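Local coordinates for protein 6-phospho-beta-glucosidase BglT (PDB 1UP7) that hydrolyses cellobiose 6'-phosphate to glucose 6-phosphate and glucose, using NAD+ and a manganese ion as cofactors, at residues G88-E93 and E266-E271. Sequence-based numbering, arbitrary orientation.
Sequences GRENDE and EVMKIE. With G6P (6-O-phosphono-alpha-D-glucopyranose), chain J; NAD (nicotinamide-adenine-dinucleotide), chain I.
The phosphate pocket of the active site is walled in part by R89, on helix 85-94 of the NAD-binding Rossmann region, and V267, on helix 263-278 of the C-terminal family region. CG2 of V267 lies 3.7 Å from NH1 of R89, approaching the guanidinium obliquely, and 3.5 Å from O2P of G6P, so one methyl touches both arginine and anion. R89 reaches the phosphate as an extended chain, CG anti to the backbone N (chi1 -165°), and presents the edge of its guanidinium. NH1 donates to G6P O3P at 2.6 Å and NH2 to G6P O2P at 2.7 Å, a two-pronged grip with the phosphorus in the guanidinium plane. The remaining guanidinium nitrogen, NE, forms a salt bridge of 3.0 Å with OE2 of E93, one helical turn on, a fairly straight bond (163°) that meets the carboxylate from above its plane and, together with the phosphate bonds, limits rotation of the guanidinium. With an alanine at R89 both N-H donors to O2P and O3P are gone, which would probably weaken the hold on the phosphate and leave E93 OE2 without this mate. Farther from the ligand, CE of M268 lies 3.5 Å from OE1 of E90, the two side chains crossing at about a right angle, while E90 OE2 pairs with R265. R263 and R291 also hydrogen-bond G6P, and E271, one turn beyond V267, turns to the NAD diphosphate, its OE2 2.9 Å from O2A. Arginines from both parts of the chain thus converge on the sugar phosphate beside the dinucleotide, the substrate site of this family 4 glycoside hydrolase.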
loop_
_atom_site.group_PDB
_atom_site.type_symbol
_atom_site.label_atom_id
_atom_site.label_comp_id
_atom_site.label_asym_id
_atom_site.label_seq_id
_atom_site.Cartn_x
_atom_site.Cartn_y
_atom_site.Cartn_z
ATOM N N GLY A 88 -32.226 23.948 -11.275
ATOM C CA GLY A 88 -30.847 23.491 -11.382
ATOM C C GLY A 88 -30.746 22.118 -12.029
ATOM O O GLY A 88 -29.905 21.917 -12.894
ATOM N N ARG A 89 -31.632 21.204 -11.629
ATOM C CA ARG A 89 -31.698 19.851 -12.177
ATOM C C ARG A 89 -32.020 19.918 -13.684
ATOM O O ARG A 89 -31.408 19.202 -14.489
ATOM C CB ARG A 89 -32.744 19.066 -11.385
ATOM C CG ARG A 89 -32.678 17.575 -11.583
ATOM C CD ARG A 89 -33.883 16.870 -11.052
ATOM N NE ARG A 89 -34.005 15.535 -11.599
ATOM C CZ ARG A 89 -34.681 14.558 -11.010
ATOM N NH1 ARG A 89 -35.314 14.785 -9.850
ATOM N NH2 ARG A 89 -34.740 13.361 -11.580
ATOM N N GLU A 90 -32.946 20.809 -14.052
ATOM C CA GLU A 90 -33.361 20.988 -15.447
ATOM C C GLU A 90 -32.169 21.381 -16.330
ATOM O O GLU A 90 -31.958 20.806 -17.408
ATOM C CB GLU A 90 -34.464 22.046 -15.538
ATOM C CG GLU A 90 -35.250 21.970 -16.827
ATOM C CD GLU A 90 -36.259 23.095 -17.007
ATOM O OE1 GLU A 90 -36.728 23.664 -15.980
ATOM O OE2 GLU A 90 -36.609 23.411 -18.196
ATOM N N ASN A 91 -31.391 22.355 -15.856
ATOM C CA ASN A 91 -30.146 22.750 -16.512
ATOM C C ASN A 91 -29.156 21.597 -16.564
ATOM O O ASN A 91 -28.546 21.373 -17.613
ATOM C CB ASN A 91 -29.481 23.955 -15.803
ATOM C CG ASN A 91 -30.308 25.255 -15.887
ATOM O OD1 ASN A 91 -31.029 25.477 -16.832
ATOM N ND2 ASN A 91 -30.175 26.113 -14.874
ATOM N N ASP A 92 -29.017 20.878 -15.445
ATOM C CA ASP A 92 -28.152 19.711 -15.364
ATOM C C ASP A 92 -28.417 18.670 -16.460
ATOM O O ASP A 92 -27.468 18.206 -17.079
ATOM C CB ASP A 92 -28.269 19.044 -13.976
ATOM C CG ASP A 92 -27.667 19.884 -12.843
ATOM O OD1 ASP A 92 -26.860 20.809 -13.105
ATOM O OD2 ASP A 92 -27.950 19.669 -11.638
ATOM N N GLU A 93 -29.691 18.320 -16.658
ATOM C CA GLU A 93 -30.110 17.290 -17.602
ATOM C C GLU A 93 -30.137 17.819 -19.035
ATOM O O GLU A 93 -29.731 17.124 -19.963
ATOM C CB GLU A 93 -31.497 16.733 -17.203
ATOM C CG GLU A 93 -31.585 16.247 -15.765
ATOM C CD GLU A 93 -33.015 15.942 -15.313
ATOM O OE1 GLU A 93 -33.961 16.602 -15.802
ATOM O OE2 GLU A 93 -33.201 15.047 -14.451
ATOM N N GLU A 266 -40.834 16.502 -15.305
ATOM C CA GLU A 266 -41.941 15.661 -14.858
ATOM C C GLU A 266 -42.009 15.697 -13.342
ATOM O O GLU A 266 -43.083 15.784 -12.795
ATOM C CB GLU A 266 -42.034 14.274 -15.503
ATOM C CG GLU A 266 -40.790 13.412 -15.575
ATOM C CD GLU A 266 -41.050 12.144 -16.432
ATOM O OE1 GLU A 266 -41.885 12.221 -17.382
ATOM O OE2 GLU A 266 -40.427 11.076 -16.172
ATOM N N VAL A 267 -40.856 15.744 -12.682
ATOM C CA VAL A 267 -40.825 15.822 -11.227
ATOM C C VAL A 267 -41.489 17.126 -10.715
ATOM O O VAL A 267 -42.159 17.106 -9.698
ATOM C CB VAL A 267 -39.421 15.718 -10.693
ATOM C CG1 VAL A 267 -39.413 16.065 -9.240
ATOM C CG2 VAL A 267 -38.826 14.300 -10.954
ATOM N N MET A 268 -41.325 18.242 -11.422
ATOM C CA MET A 268 -42.036 19.460 -11.035
ATOM C C MET A 268 -43.543 19.254 -11.055
ATOM O O MET A 268 -44.225 19.739 -10.153
ATOM C CB MET A 268 -41.718 20.689 -11.903
ATOM C CG MET A 268 -40.307 21.280 -11.756
ATOM S SD MET A 268 -40.011 22.499 -13.089
ATOM C CE MET A 268 -38.256 22.869 -12.893
ATOM N N LYS A 269 -44.073 18.596 -12.093
ATOM C CA LYS A 269 -45.501 18.291 -12.140
ATOM C C LYS A 269 -45.889 17.378 -10.970
ATOM O O LYS A 269 -46.845 17.677 -10.272
ATOM C CB LYS A 269 -45.933 17.641 -13.458
ATOM C CG LYS A 269 -46.184 18.601 -14.618
ATOM C CD LYS A 269 -45.585 18.022 -15.926
ATOM C CE LYS A 269 -45.855 18.895 -17.139
ATOM N NZ LYS A 269 -46.963 18.316 -17.976
ATOM N N ILE A 270 -45.162 16.279 -10.779
ATOM C CA ILE A 270 -45.442 15.339 -9.708
ATOM C C ILE A 270 -45.461 16.079 -8.359
ATOM O O ILE A 270 -46.383 15.920 -7.555
ATOM C CB ILE A 270 -44.362 14.234 -9.716
ATOM C CG1 ILE A 270 -44.631 13.232 -10.853
ATOM C CG2 ILE A 270 -44.196 13.579 -8.323
ATOM C CD1 ILE A 270 -43.317 12.648 -11.406
ATOM N N GLU A 271 -44.438 16.898 -8.131
ATOM C CA GLU A 271 -44.306 17.641 -6.895
ATOM C C GLU A 271 -45.460 18.618 -6.650
ATOM O O GLU A 271 -45.928 18.765 -5.517
ATOM C CB GLU A 271 -42.992 18.390 -6.897
ATOM C CG GLU A 271 -41.880 17.621 -6.195
ATOM C CD GLU A 271 -40.809 18.558 -5.668
ATOM O OE1 GLU A 271 -41.062 19.805 -5.659
ATOM O OE2 GLU A 271 -39.716 18.049 -5.267
HETATM C C1 G6P J . -33.138 6.635 -7.590
HETATM C C2 G6P J . -31.717 7.081 -7.147
HETATM C C3 G6P J . -31.797 8.431 -6.436
HETATM C C4 G6P J . -32.352 9.435 -7.434
HETATM C C5 G6P J . -33.782 9.000 -7.808
HETATM C C6 G6P J . -34.373 9.946 -8.845
HETATM O O1 G6P J . -33.173 5.398 -8.326
HETATM O O2 G6P J . -31.071 6.152 -6.278
HETATM O O3 G6P J . -30.540 8.855 -5.898
HETATM O O4 G6P J . -32.276 10.762 -6.911
HETATM O O5 G6P J . -33.804 7.659 -8.363
HETATM O O6 G6P J . -35.779 10.055 -8.694
HETATM P P G6P J . -36.562 11.370 -9.197
HETATM O O1P G6P J . -37.981 11.224 -8.698
HETATM O O2P G6P J . -36.612 11.554 -10.706
HETATM O O3P G6P J . -35.895 12.554 -8.556
HETATM P PA NAD I . -36.374 19.097 -3.711
HETATM O O1A NAD I . -36.260 19.962 -4.902
HETATM O O2A NAD I . -37.808 18.875 -3.183
HETATM O O5B NAD I . -35.462 19.832 -2.591
HETATM C C5B NAD I . -35.686 19.572 -1.229
HETATM C C4B NAD I . -35.786 20.878 -0.452
HETATM O O4B NAD I . -34.504 21.494 -0.342
HETATM C C3B NAD I . -36.712 21.924 -1.059
HETATM O O3B NAD I . -37.766 22.161 -0.138
HETATM C C2B NAD I . -35.837 23.168 -1.231
HETATM O O2B NAD I . -36.523 24.358 -0.904
HETATM C C1B NAD I . -34.753 22.896 -0.203
HETATM N N9A NAD I . -33.499 23.614 -0.412
HETATM C C8A NAD I . -32.871 23.981 -1.588
HETATM N N7A NAD I . -31.717 24.588 -1.235
HETATM C C5A NAD I . -31.567 24.569 0.102
HETATM C C6A NAD I . -30.598 25.054 0.972
HETATM N N6A NAD I . -29.512 25.679 0.530
HETATM N N1A NAD I . -30.773 24.887 2.340
HETATM C C2A NAD I . -31.906 24.262 2.833
HETATM N N3A NAD I . -32.870 23.814 1.963
HETATM C C4A NAD I . -32.698 23.969 0.631
HETATM O O3 NAD I . -35.692 17.699 -4.121
HETATM P PN NAD I . -35.890 16.253 -3.461
HETATM O O1N NAD I . -36.407 15.431 -4.583
HETATM O O2N NAD I . -36.590 16.277 -2.194
HETATM O O5D NAD I . -34.406 15.795 -3.078
HETATM C C5D NAD I . -33.467 16.600 -2.391
HETATM C C4D NAD I . -32.071 15.999 -2.618
HETATM O O4D NAD I . -31.953 14.667 -2.117
HETATM C C3D NAD I . -31.719 15.909 -4.095
HETATM O O3D NAD I . -30.377 16.279 -4.185
HETATM C C2D NAD I . -31.905 14.437 -4.453
HETATM O O2D NAD I . -31.086 13.967 -5.510
HETATM C C1D NAD I . -31.675 13.712 -3.146
HETATM N N1N NAD I . -32.702 12.685 -2.949
HETATM C C2N NAD I . -33.370 12.753 -1.747
HETATM C C3N NAD I . -34.357 11.855 -1.424
HETATM C C7N NAD I . -35.061 12.002 -0.095
HETATM O O7N NAD I . -35.332 10.901 0.752
HETATM N N7N NAD I . -35.425 13.235 0.290
HETATM C C4N NAD I . -34.661 10.867 -2.363
HETATM C C5N NAD I . -33.985 10.775 -3.597
HETATM C C6N NAD I . -32.989 11.709 -3.881
#